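PDB 3CPG: pyridoxal phosphate homeostasis protein from Bifidobacterium adolescentis ATCC 15703, which probably binds pyridoxal 5'-phosphate and takes part in keeping the supply of this cofactor in balance, as a TIM-barrel member of the YggS/PROSC family. Local coordinates for residues I25-H30 against A66-V72; I17-R21 against R59-E63; M246-M250 against V263-I267; Q42-E46 against I254-T259. All coordinates share one frame; numbering follows the deposited sequence.

Contact 1 of 4, residues I25-H30 against A66-V72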
loop_
_atom_site.group_PDB
_atom_site.type_symbol
_atom_site.label_atom_id
_atom_site.label_comp_id
_atom_site.label_asym_id
_atom_site.label_seq_id
_atom_site.Cartn_x
_atom_site.Cartn_y
_atom_site.Cartn_z
ATOM N N ILE A 25 8.022 18.160 6.672
ATOM C CA ILE A 25 7.544 16.783 6.645
ATOM C C ILE A 25 6.750 16.441 7.900
ATOM O O ILE A 25 5.735 15.746 7.833
ATOM C CB ILE A 25 8.733 15.810 6.479
ATOM C CG1 ILE A 25 9.394 16.065 5.124
ATOM C CG2 ILE A 25 8.266 14.351 6.583
ATOM C CD1 ILE A 25 10.609 15.197 4.845
ATOM N N THR A 26 7.203 16.943 9.043
ATOM C CA THR A 26 6.519 16.678 10.299
ATOM C C THR A 26 5.121 17.290 10.279
ATOM O O THR A 26 4.149 16.647 10.682
ATOM C CB THR A 26 7.318 17.236 11.488
ATOM O OG1 THR A 26 8.582 16.563 11.569
ATOM C CG2 THR A 26 6.558 17.030 12.788
ATOM N N ASP A 27 5.020 18.529 9.804
ATOM C CA ASP A 27 3.729 19.203 9.733
ATOM C C ASP A 27 2.849 18.512 8.699
ATOM O O ASP A 27 1.632 18.417 8.870
ATOM C CB ASP A 27 3.902 20.677 9.357
ATOM C CG ASP A 27 4.573 21.484 10.450
ATOM O OD1 ASP A 27 4.467 21.097 11.631
ATOM O OD2 ASP A 27 5.193 22.520 10.131
ATOM N N GLY A 28 3.476 18.032 7.629
ATOM C CA GLY A 28 2.737 17.334 6.589
ATOM C C GLY A 28 2.077 16.084 7.137
ATOM O O GLY A 28 0.894 15.828 6.884
ATOM N N VAL A 29 2.840 15.296 7.890
ATOM C CA VAL A 29 2.318 14.071 8.483
ATOM C C VAL A 29 1.209 14.391 9.474
ATOM O O VAL A 29 0.171 13.736 9.489
ATOM C CB VAL A 29 3.416 13.283 9.235
ATOM C CG1 VAL A 29 2.789 12.120 9.999
ATOM C CG2 VAL A 29 4.449 12.762 8.257
ATOM N N HIS A 30 1.429 15.401 10.307
ATOM C CA HIS A 30 0.425 15.769 11.291
ATOM C C HIS A 30 -0.867 16.245 10.634
ATOM O O HIS A 30 -1.954 15.890 11.086
ATOM C CB HIS A 30 0.987 16.831 12.241
ATOM C CG HIS A 30 2.070 16.314 13.137
ATOM N ND1 HIS A 30 2.866 17.139 13.903
ATOM C CD2 HIS A 30 2.474 15.049 13.405
ATOM C CE1 HIS A 30 3.712 16.405 14.604
ATOM N NE2 HIS A 30 3.494 15.133 14.321
ATOM N N ALA A 66 11.987 11.124 8.691
ATOM C CA ALA A 66 11.371 12.279 9.331
ATOM C C ALA A 66 9.870 11.996 9.387
ATOM O O ALA A 66 9.197 12.340 10.358
ATOM C CB ALA A 66 11.647 13.556 8.532
ATOM N N ALA A 67 9.351 11.360 8.338
ATOM C CA ALA A 67 7.929 11.028 8.282
ATOM C C ALA A 67 7.577 9.965 9.323
ATOM O O ALA A 67 6.557 10.063 10.005
ATOM C CB ALA A 67 7.561 10.535 6.887
ATOM N N ILE A 68 8.417 8.947 9.440
ATOM C CA ILE A 68 8.166 7.895 10.416
ATOM C C ILE A 68 8.256 8.466 11.824
ATOM O O ILE A 68 7.429 8.155 12.677
ATOM C CB ILE A 68 9.158 6.726 10.227
ATOM C CG1 ILE A 68 8.732 5.914 8.999
ATOM C CG2 ILE A 68 9.204 5.844 11.479
ATOM C CD1 ILE A 68 9.790 4.946 8.484
ATOM N N ASP A 69 9.246 9.321 12.065
ATOM C CA ASP A 69 9.390 9.917 13.384
ATOM C C ASP A 69 8.189 10.789 13.733
ATOM O O ASP A 69 7.881 10.988 14.912
ATOM C CB ASP A 69 10.674 10.749 13.470
ATOM C CG ASP A 69 11.916 9.888 13.605
ATOM O OD1 ASP A 69 11.816 8.795 14.201
ATOM O OD2 ASP A 69 12.992 10.310 13.133
ATOM N N ALA A 70 7.510 11.302 12.709
ATOM C CA ALA A 70 6.348 12.163 12.918
ATOM C C ALA A 70 5.051 11.392 13.128
ATOM O O ALA A 70 4.014 11.991 13.413
ATOM C CB ALA A 70 6.191 13.122 11.750
ATOM N N GLY A 71 5.098 10.071 12.973
ATOM C CA GLY A 71 3.898 9.279 13.184
ATOM C C GLY A 71 3.567 8.226 12.141
ATOM O O GLY A 71 2.675 7.401 12.365
ATOM N N VAL A 72 4.259 8.247 11.006
ATOM C CA VAL A 72 4.000 7.263 9.955
ATOM C C VAL A 72 4.457 5.877 10.395
ATOM O O VAL A 72 5.558 5.719 10.916
ATOM C CB VAL A 72 4.721 7.644 8.648
ATOM C CG1 VAL A 72 4.642 6.491 7.660
ATOM C CG2 VAL A 72 4.079 8.893 8.055
HETATM O O HOH W 1 9.806 14.137 12.219
#

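Contact 2 of 4, residues I17-R21 against R59-E63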
loop_
_atom_site.group_PDB
_atom_site.type_symbol
_atom_site.label_atom_id
_atom_site.label_comp_id
_atom_site.label_asym_id
_atom_site.label_seq_id
_atom_site.Cartn_x
_atom_site.Cartn_y
_atom_site.Cartn_z
ATOM N N ILE A 17 18.648 15.475 6.567
ATOM C CA ILE A 17 17.972 16.613 5.952
ATOM C C ILE A 17 18.084 17.807 6.894
ATOM O O ILE A 17 18.370 17.641 8.080
ATOM C CB ILE A 17 16.477 16.310 5.674
ATOM C CG1 ILE A 17 15.767 15.892 6.962
ATOM C CG2 ILE A 17 16.364 15.211 4.633
ATOM C CD1 ILE A 17 14.276 15.649 6.780
ATOM N N ASP A 18 17.873 19.010 6.374
ATOM C CA ASP A 18 17.978 20.195 7.215
ATOM C C ASP A 18 16.747 20.379 8.097
ATOM O O ASP A 18 15.697 19.784 7.853
ATOM C CB ASP A 18 18.231 21.445 6.363
ATOM C CG ASP A 18 17.121 21.719 5.372
ATOM O OD1 ASP A 18 15.964 21.885 5.801
ATOM O OD2 ASP A 18 17.408 21.782 4.157
ATOM N N ASP A 19 16.892 21.197 9.132
ATOM C CA ASP A 19 15.808 21.443 10.076
ATOM C C ASP A 19 14.495 21.876 9.438
ATOM O O ASP A 19 13.432 21.367 9.799
ATOM C CB ASP A 19 16.231 22.493 11.109
ATOM C CG ASP A 19 17.341 22.009 12.016
ATOM O OD1 ASP A 19 17.594 20.786 12.058
ATOM O OD2 ASP A 19 17.954 22.858 12.701
ATOM N N ALA A 20 14.563 22.817 8.501
ATOM C CA ALA A 20 13.355 23.310 7.845
ATOM C C ALA A 20 12.621 22.195 7.113
ATOM O O ALA A 20 11.392 22.116 7.174
ATOM C CB ALA A 20 13.699 24.438 6.874
ATOM N N ARG A 21 13.371 21.339 6.425
ATOM C CA ARG A 21 12.774 20.223 5.691
ATOM C C ARG A 21 12.114 19.244 6.659
ATOM O O ARG A 21 11.018 18.744 6.402
ATOM C CB ARG A 21 13.838 19.484 4.877
ATOM C CG ARG A 21 13.286 18.340 4.033
ATOM C CD ARG A 21 12.444 18.862 2.880
ATOM N NE ARG A 21 11.807 17.774 2.142
ATOM C CZ ARG A 21 10.504 17.715 1.884
ATOM N NH1 ARG A 21 9.698 18.685 2.303
ATOM N NH2 ARG A 21 10.006 16.678 1.225
ATOM N N ARG A 59 11.852 10.066 -2.490
ATOM C CA ARG A 59 12.279 10.684 -1.236
ATOM C C ARG A 59 13.481 9.915 -0.699
ATOM O O ARG A 59 13.575 8.704 -0.889
ATOM C CB ARG A 59 11.142 10.651 -0.211
ATOM C CG ARG A 59 9.794 11.090 -0.759
ATOM C CD ARG A 59 9.835 12.489 -1.376
ATOM N NE ARG A 59 8.549 12.801 -1.999
ATOM C CZ ARG A 59 8.218 13.980 -2.519
ATOM N NH1 ARG A 59 9.076 14.992 -2.499
ATOM N NH2 ARG A 59 7.019 14.141 -3.067
ATOM N N ASP A 60 14.405 10.608 -0.036
ATOM C CA ASP A 60 15.569 9.913 0.504
ATOM C C ASP A 60 15.323 9.395 1.915
ATOM O O ASP A 60 14.285 9.666 2.516
ATOM C CB ASP A 60 16.828 10.798 0.473
ATOM C CG ASP A 60 16.705 12.050 1.319
ATOM O OD1 ASP A 60 16.052 12.010 2.380
ATOM O OD2 ASP A 60 17.299 13.077 0.925
ATOM N N ILE A 61 16.282 8.635 2.431
ATOM C CA ILE A 61 16.177 8.049 3.764
ATOM C C ILE A 61 15.913 9.084 4.854
ATOM O O ILE A 61 15.113 8.850 5.762
ATOM C CB ILE A 61 17.456 7.242 4.098
ATOM C CG1 ILE A 61 17.542 6.033 3.163
ATOM C CG2 ILE A 61 17.444 6.790 5.553
ATOM C CD1 ILE A 61 18.745 5.128 3.404
ATOM N N GLY A 62 16.583 10.225 4.770
ATOM C CA GLY A 62 16.375 11.254 5.771
ATOM C C GLY A 62 14.934 11.733 5.778
ATOM O O GLY A 62 14.328 11.907 6.837
ATOM N N GLU A 63 14.385 11.950 4.586
ATOM C CA GLU A 63 13.008 12.410 4.442
ATOM C C GLU A 63 12.016 11.376 4.971
ATOM O O GLU A 63 11.084 11.699 5.708
ATOM C CB GLU A 63 12.699 12.685 2.966
ATOM C CG GLU A 63 13.403 13.908 2.402
ATOM C CD GLU A 63 13.126 14.106 0.921
ATOM O OE1 GLU A 63 13.647 13.320 0.103
ATOM O OE2 GLU A 63 12.379 15.047 0.576
#

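Contact 3 of 4, residues M246-M250 against V263-I267. With ACT (acetate ion), chain B.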
loop_
_atom_site.group_PDB
_atom_site.type_symbol
_atom_site.label_atom_id
_atom_site.label_comp_id
_atom_site.label_asym_id
_atom_site.label_seq_id
_atom_site.Cartn_x
_atom_site.Cartn_y
_atom_site.Cartn_z
HETATM N N MSE A 246 -5.720 8.854 -1.935
HETATM C CA MSE A 246 -4.409 9.480 -1.881
HETATM C C MSE A 246 -4.617 10.930 -1.474
HETATM O O MSE A 246 -5.673 11.272 -0.939
HETATM C CB MSE A 246 -3.724 9.368 -3.241
HETATM C CG MSE A 246 -3.571 7.920 -3.679
HETATM SE SE MSE A 246 -2.459 7.636 -5.238
HETATM C CE MSE A 246 -3.678 8.360 -6.512
ATOM N N THR A 247 -3.629 11.784 -1.722
ATOM C CA THR A 247 -3.737 13.187 -1.327
ATOM C C THR A 247 -4.998 13.917 -1.788
ATOM O O THR A 247 -5.628 14.626 -1.005
ATOM C CB THR A 247 -2.511 14.001 -1.808
ATOM O OG1 THR A 247 -1.331 13.523 -1.152
ATOM C CG2 THR A 247 -2.690 15.487 -1.483
ATOM N N GLY A 248 -5.373 13.736 -3.049
ATOM C CA GLY A 248 -6.530 14.441 -3.572
ATOM C C GLY A 248 -7.917 13.879 -3.323
ATOM O O GLY A 248 -8.907 14.595 -3.487
ATOM N N ASP A 249 -8.009 12.619 -2.915
ATOM C CA ASP A 249 -9.322 12.024 -2.698
ATOM C C ASP A 249 -9.431 11.131 -1.467
ATOM O O ASP A 249 -10.336 10.295 -1.397
ATOM C CB ASP A 249 -9.721 11.216 -3.938
ATOM C CG ASP A 249 -8.741 10.096 -4.238
ATOM O OD1 ASP A 249 -7.910 9.798 -3.355
ATOM O OD2 ASP A 249 -8.798 9.505 -5.340
HETATM N N MSE A 250 -8.543 11.298 -0.490
HETATM C CA MSE A 250 -8.607 10.435 0.689
HETATM C C MSE A 250 -9.905 10.550 1.499
HETATM O O MSE A 250 -10.369 9.563 2.073
HETATM C CB MSE A 250 -7.392 10.656 1.605
HETATM C CG MSE A 250 -7.302 12.011 2.268
HETATM SE SE MSE A 250 -5.833 12.072 3.543
HETATM C CE MSE A 250 -4.452 12.638 2.353
ATOM N N VAL A 263 -0.458 8.201 0.799
ATOM C CA VAL A 263 -0.209 9.629 0.664
ATOM C C VAL A 263 1.242 10.018 0.395
ATOM O O VAL A 263 2.157 9.611 1.115
ATOM C CB VAL A 263 -0.695 10.367 1.933
ATOM C CG1 VAL A 263 -0.612 11.872 1.735
ATOM C CG2 VAL A 263 -2.127 9.945 2.257
ATOM N N GLY A 264 1.435 10.821 -0.645
ATOM C CA GLY A 264 2.762 11.281 -1.001
ATOM C C GLY A 264 2.894 12.788 -0.863
ATOM O O GLY A 264 3.507 13.282 0.080
ATOM N N THR A 265 2.290 13.515 -1.798
ATOM C CA THR A 265 2.356 14.974 -1.824
ATOM C C THR A 265 1.939 15.701 -0.543
ATOM O O THR A 265 2.611 16.645 -0.118
ATOM C CB THR A 265 1.524 15.525 -2.999
ATOM O OG1 THR A 265 1.991 14.936 -4.218
ATOM C CG2 THR A 265 1.659 17.029 -3.095
ATOM N N ALA A 266 0.843 15.274 0.076
ATOM C CA ALA A 266 0.380 15.934 1.292
ATOM C C ALA A 266 1.404 15.844 2.420
ATOM O O ALA A 266 1.368 16.634 3.366
ATOM C CB ALA A 266 -0.950 15.339 1.742
ATOM N N ILE A 267 2.315 14.882 2.316
ATOM C CA ILE A 267 3.346 14.692 3.331
ATOM C C ILE A 267 4.669 15.339 2.950
ATOM O O ILE A 267 5.236 16.124 3.716
ATOM C CB ILE A 267 3.621 13.187 3.580
ATOM C CG1 ILE A 267 2.418 12.542 4.274
ATOM C CG2 ILE A 267 4.892 13.014 4.422
ATOM C CD1 ILE A 267 2.539 11.043 4.433
HETATM C C ACT B . -0.208 11.679 -3.645
HETATM O O ACT B . 0.991 11.871 -3.736
HETATM O OXT ACT B . -0.696 11.357 -2.574
HETATM C CH3 ACT B . -1.088 11.841 -4.860
#

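Contact 4 of 4, residues Q42-E46 against I254-T259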
loop_
_atom_site.group_PDB
_atom_site.type_symbol
_atom_site.label_atom_id
_atom_site.label_comp_id
_atom_site.label_asym_id
_atom_site.label_seq_id
_atom_site.Cartn_x
_atom_site.Cartn_y
_atom_site.Cartn_z
ATOM N N GLN A 42 -16.390 12.075 10.136
ATOM C CA GLN A 42 -17.457 12.426 9.206
ATOM C C GLN A 42 -18.182 11.189 8.682
ATOM O O GLN A 42 -19.397 11.211 8.480
ATOM C CB GLN A 42 -16.880 13.231 8.036
ATOM C CG GLN A 42 -17.907 13.681 7.005
ATOM C CD GLN A 42 -18.969 14.593 7.593
ATOM O OE1 GLN A 42 -18.659 15.597 8.234
ATOM N NE2 GLN A 42 -20.232 14.250 7.369
ATOM N N ALA A 43 -17.430 10.113 8.472
ATOM C CA ALA A 43 -17.994 8.866 7.962
ATOM C C ALA A 43 -18.516 7.975 9.086
ATOM O O ALA A 43 -18.981 6.867 8.838
ATOM C CB ALA A 43 -16.943 8.110 7.150
ATOM N N GLY A 44 -18.442 8.463 10.318
ATOM C CA GLY A 44 -18.912 7.674 11.443
ATOM C C GLY A 44 -18.134 6.381 11.619
ATOM O O GLY A 44 -18.700 5.345 11.960
ATOM N N ARG A 45 -16.829 6.433 11.380
ATOM C CA ARG A 45 -15.987 5.253 11.533
ATOM C C ARG A 45 -15.101 5.396 12.768
ATOM O O ARG A 45 -14.640 6.490 13.079
ATOM C CB ARG A 45 -15.123 5.056 10.286
ATOM C CG ARG A 45 -15.917 4.688 9.035
ATOM C CD ARG A 45 -15.009 4.523 7.824
ATOM N NE ARG A 45 -14.082 3.405 7.980
ATOM C CZ ARG A 45 -13.100 3.121 7.130
ATOM N NH1 ARG A 45 -12.909 3.874 6.056
ATOM N NH2 ARG A 45 -12.304 2.084 7.355
ATOM N N GLU A 46 -14.872 4.288 13.468
ATOM C CA GLU A 46 -14.041 4.292 14.669
ATOM C C GLU A 46 -12.626 4.766 14.376
ATOM O O GLU A 46 -12.077 4.488 13.309
ATOM C CB GLU A 46 -13.966 2.890 15.282
ATOM C CG GLU A 46 -15.232 2.410 15.966
ATOM C CD GLU A 46 -15.002 1.135 16.761
ATOM O OE1 GLU A 46 -14.732 0.084 16.144
ATOM O OE2 GLU A 46 -15.081 1.187 18.008
ATOM N N ILE A 254 -12.073 7.278 2.382
ATOM C CA ILE A 254 -12.401 6.907 3.748
ATOM C C ILE A 254 -13.914 6.800 3.939
ATOM O O ILE A 254 -14.393 5.925 4.662
ATOM C CB ILE A 254 -11.767 7.901 4.742
ATOM C CG1 ILE A 254 -10.240 7.773 4.661
ATOM C CG2 ILE A 254 -12.248 7.617 6.159
ATOM C CD1 ILE A 254 -9.472 8.796 5.462
ATOM N N ALA A 255 -14.668 7.671 3.274
ATOM C CA ALA A 255 -16.122 7.616 3.367
ATOM C C ALA A 255 -16.620 6.296 2.784
ATOM O O ALA A 255 -17.652 5.770 3.212
ATOM C CB ALA A 255 -16.750 8.788 2.607
ATOM N N GLU A 256 -15.886 5.758 1.810
ATOM C CA GLU A 256 -16.271 4.504 1.168
ATOM C C GLU A 256 -15.633 3.246 1.765
ATOM O O GLU A 256 -15.697 2.171 1.168
ATOM C CB GLU A 256 -15.982 4.568 -0.337
ATOM C CG GLU A 256 -16.859 5.549 -1.127
ATOM C CD GLU A 256 -18.352 5.273 -0.992
ATOM O OE1 GLU A 256 -18.747 4.089 -0.916
ATOM O OE2 GLU A 256 -19.137 6.249 -0.981
ATOM N N GLY A 257 -15.000 3.377 2.928
ATOM C CA GLY A 257 -14.422 2.212 3.584
ATOM C C GLY A 257 -12.932 1.915 3.507
ATOM O O GLY A 257 -12.498 0.852 3.952
ATOM N N SER A 258 -12.140 2.830 2.962
ATOM C CA SER A 258 -10.703 2.595 2.863
ATOM C C SER A 258 -10.083 2.223 4.208
ATOM O O SER A 258 -10.470 2.766 5.241
ATOM C CB SER A 258 -10.005 3.842 2.323
ATOM O OG SER A 258 -8.598 3.676 2.360
ATOM N N THR A 259 -9.129 1.294 4.194
ATOM C CA THR A 259 -8.447 0.902 5.426
ATOM C C THR A 259 -6.986 1.315 5.340
ATOM O O THR A 259 -6.263 1.282 6.333
ATOM C CB THR A 259 -8.518 -0.613 5.684
ATOM O OG1 THR A 259 -7.775 -1.312 4.677
ATOM C CG2 THR A 259 -9.968 -1.077 5.684
#

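Contact 1 of 4, residues I25-H30 against A66-V72
Thr26 and Ala66 are joined through water 1, which donates to Ala66 O at 2.7 Å and to Thr26 OG1 at 2.8 Å. Thr26 OG1 has a second partner, Ala22 O, one turn back in its own helix. The hydroxyl is thus held by two groups. Beside this bridge, most of the contact is apolar packing. Ile25 lays CG2 over the backbone of the other helix, with CG2 3.6 Å from Ala67 N. The same methyl also touches the CB atoms of Ala66 and Ala67. Val29 packs with CB and both methyls against the facing segment. Its CB is 3.7 Å from Ala70 CB. With CG1 anti to the backbone N (chi1 172°), that methyl comes to 3.6 Å from Ala70 O. The other methyl, CG2, lies 3.9 Å from Val72 CG2 and also meets Ala67. Helix 61-69 is the crossover helix of a beta-alpha-beta unit between the parallel strands 51-55 and 75-77 of the barrel, and helix 19-42 packs beside it. The alanines on the crossover helix let the two backbones come close: the CA atoms of Thr26 and Ala70 are 5.2 Å apart. Gly71 closes that helix with a Schellman motif at positive phi (134°). The His30 ring turns an edge to Ala70, with NE2 3.3 Å from Ala70 O and Thr26 O over one face.

Contact 2 of 4, residues I17-R21 against R59-E63
Arg21 and Glu63 form the salt bridge of this contact. Arg21 comes side-on, and both of its bonds go to one oxygen. Arg21 NH2 reaches Glu63 OE2 at 3.0 Å, and Arg21 NE reaches the same atom at 3.2 Å. OE2 lies almost in the guanidinium plane and is met on its anti side. The two flat groups are far from coplanar, with 62° between guanidinium and carboxylate. A bend at chi2 (70°) turns the arginine chain toward the glutamate. Both ends have further partners: Arg21 NH2 bonds Phe268 O, NH1 pairs with Glu24, and Glu63 OE1 pairs with Lys10. One like-charged neighbour is close, since Arg59 NH1 lies 4.2 Å from Arg21 NH2.

The apolar part belongs to Ile17. Its CD1 is 3.7 Å from Gly62 O, and its CG2 is 3.9 Å from Glu63 CG. Gly62 allows this approach, because a CB there would come tightly against Ile17 CG2.

The remaining bonds are caps within each segment. Asp18 OD1 accepts from Arg21 N at 2.7 Å, the N-cap bond of helix 19-42. Asp60 OD1 accepts from Glu63 N at 2.8 Å, and Glu63 OE1 accepts in return from Asp60 N, also at 2.8 Å. Glu63 therefore serves both the cap and the salt bridge. This reciprocal pair is a capping box, the N-terminal signature of helix 61-69, just after Lys57, the predicted cofactor lysine.

Contact 3 of 4, residues M246-M250 against V263-I267
Between Thr247 and the Gly264-Thr265 turn lies a flat acetate ion, probably from the crystallisation liquor. Gly264 N is close to the acetate plane. It bonds acetate OXT at 2.9 Å and, weakly, the other oxygen. The hydroxyls of Thr247 and Thr265 both lie on one side of that plane, and Met246 CB comes from the other. OXT is gripped by three donors: Gly264 N, Thr247 N at 3.1 Å and Thr247 OG1 at 2.7 Å. The other oxygen, O, takes Thr265 N at 2.9 Å and Thr265 OG1 at 3.3 Å. Thr247 OG1 stands anti to the carbonyl carbon (chi1 -64°), which sets it between OXT and Ala266 N. It donates to OXT and accepts from Ala266 N at 3.0 Å, which fixes its rotation. A valine at Thr247 would probably leave Ala266 N without its acceptor and the anion with one donor fewer. Apart from the anion, the selenomethionine Met250 crosses Val263 at about a right angle, its CE 3.6 Å from Val263 CG2. This cluster of backbone N-H groups and threonine hydroxyls, with the predicted cofactor lysine Lys57 nearby, is consistent with the phosphate-binding site of pyridoxal phosphate barrels.

Contact 4 of 4, residues Q42-E46 against I254-T259
Arg45 reaches out to the end of helix 250-255 and turns the edge of its guanidinium to two carbonyls, Ile254 O and Ser258 O. The chain runs extended to CD and then bends at chi3 (64°), which swings the flat group into place. Arg45 NH1 and Arg45 NH2 meet Ser258 O end-on, at 2.8 Å and 2.9 Å. Both donors lie off the carbonyl plane: NH1 is tilted from it by 20°, and NH2 stands above it at 44°. Toward Ile254 the fit is cleaner. Arg45 NH1 lies 2.9 Å from Ile254 O, in the carbonyl plane and on a lone pair. Ile254 O also accepts from Gly257 N at 3.1 Å, within the Schellman motif that ends the helix. Gly257 takes positive phi there, and its CA lies over one face of the guanidinium. The positive group may also suit the negative pole of the helix end. With an alanine here, Ser258 O would probably lose both of these donors and Ile254 O one of its two, tying the helix end less firmly to this loop. Ala43 adds a small apolar touch, its CB 3.9 Å from Ala255 CA. Arg45 and Ile254 both pack on Val50, just before strand 51-55. Thr259 shares backbone bonds with Arg51 and Leu242 at the entry to strand 260-263, while Glu256 pairs with Arg215 and Arg222 of helix 211-231.

Contacts 1 and 2 share helices 19-42 and 61-69. Their centres are 11 Å apart, and they touch through Ile17, Ile25, Glu63 and Ala66. Contact 3 lies 13 Å from contact 1, centre to centre, and meets it where Ile267 packs on Ile25 and Val29. Contact 4 is about 31 Å from contact 2, centre to centre. Helix 19-42 leads from contact 2 through contact 1 to the loop of contact 4. Along the chain, contacts 1 and 2 alternate, contact 4 crosses each of the others, and contact 3 opens after contacts 1 and 2 close. Together they pack helix 19-42 and its loop near where strands 51-55 and 260-263 pair; contacts 2 and 3 lie near the probable cofactor lysine.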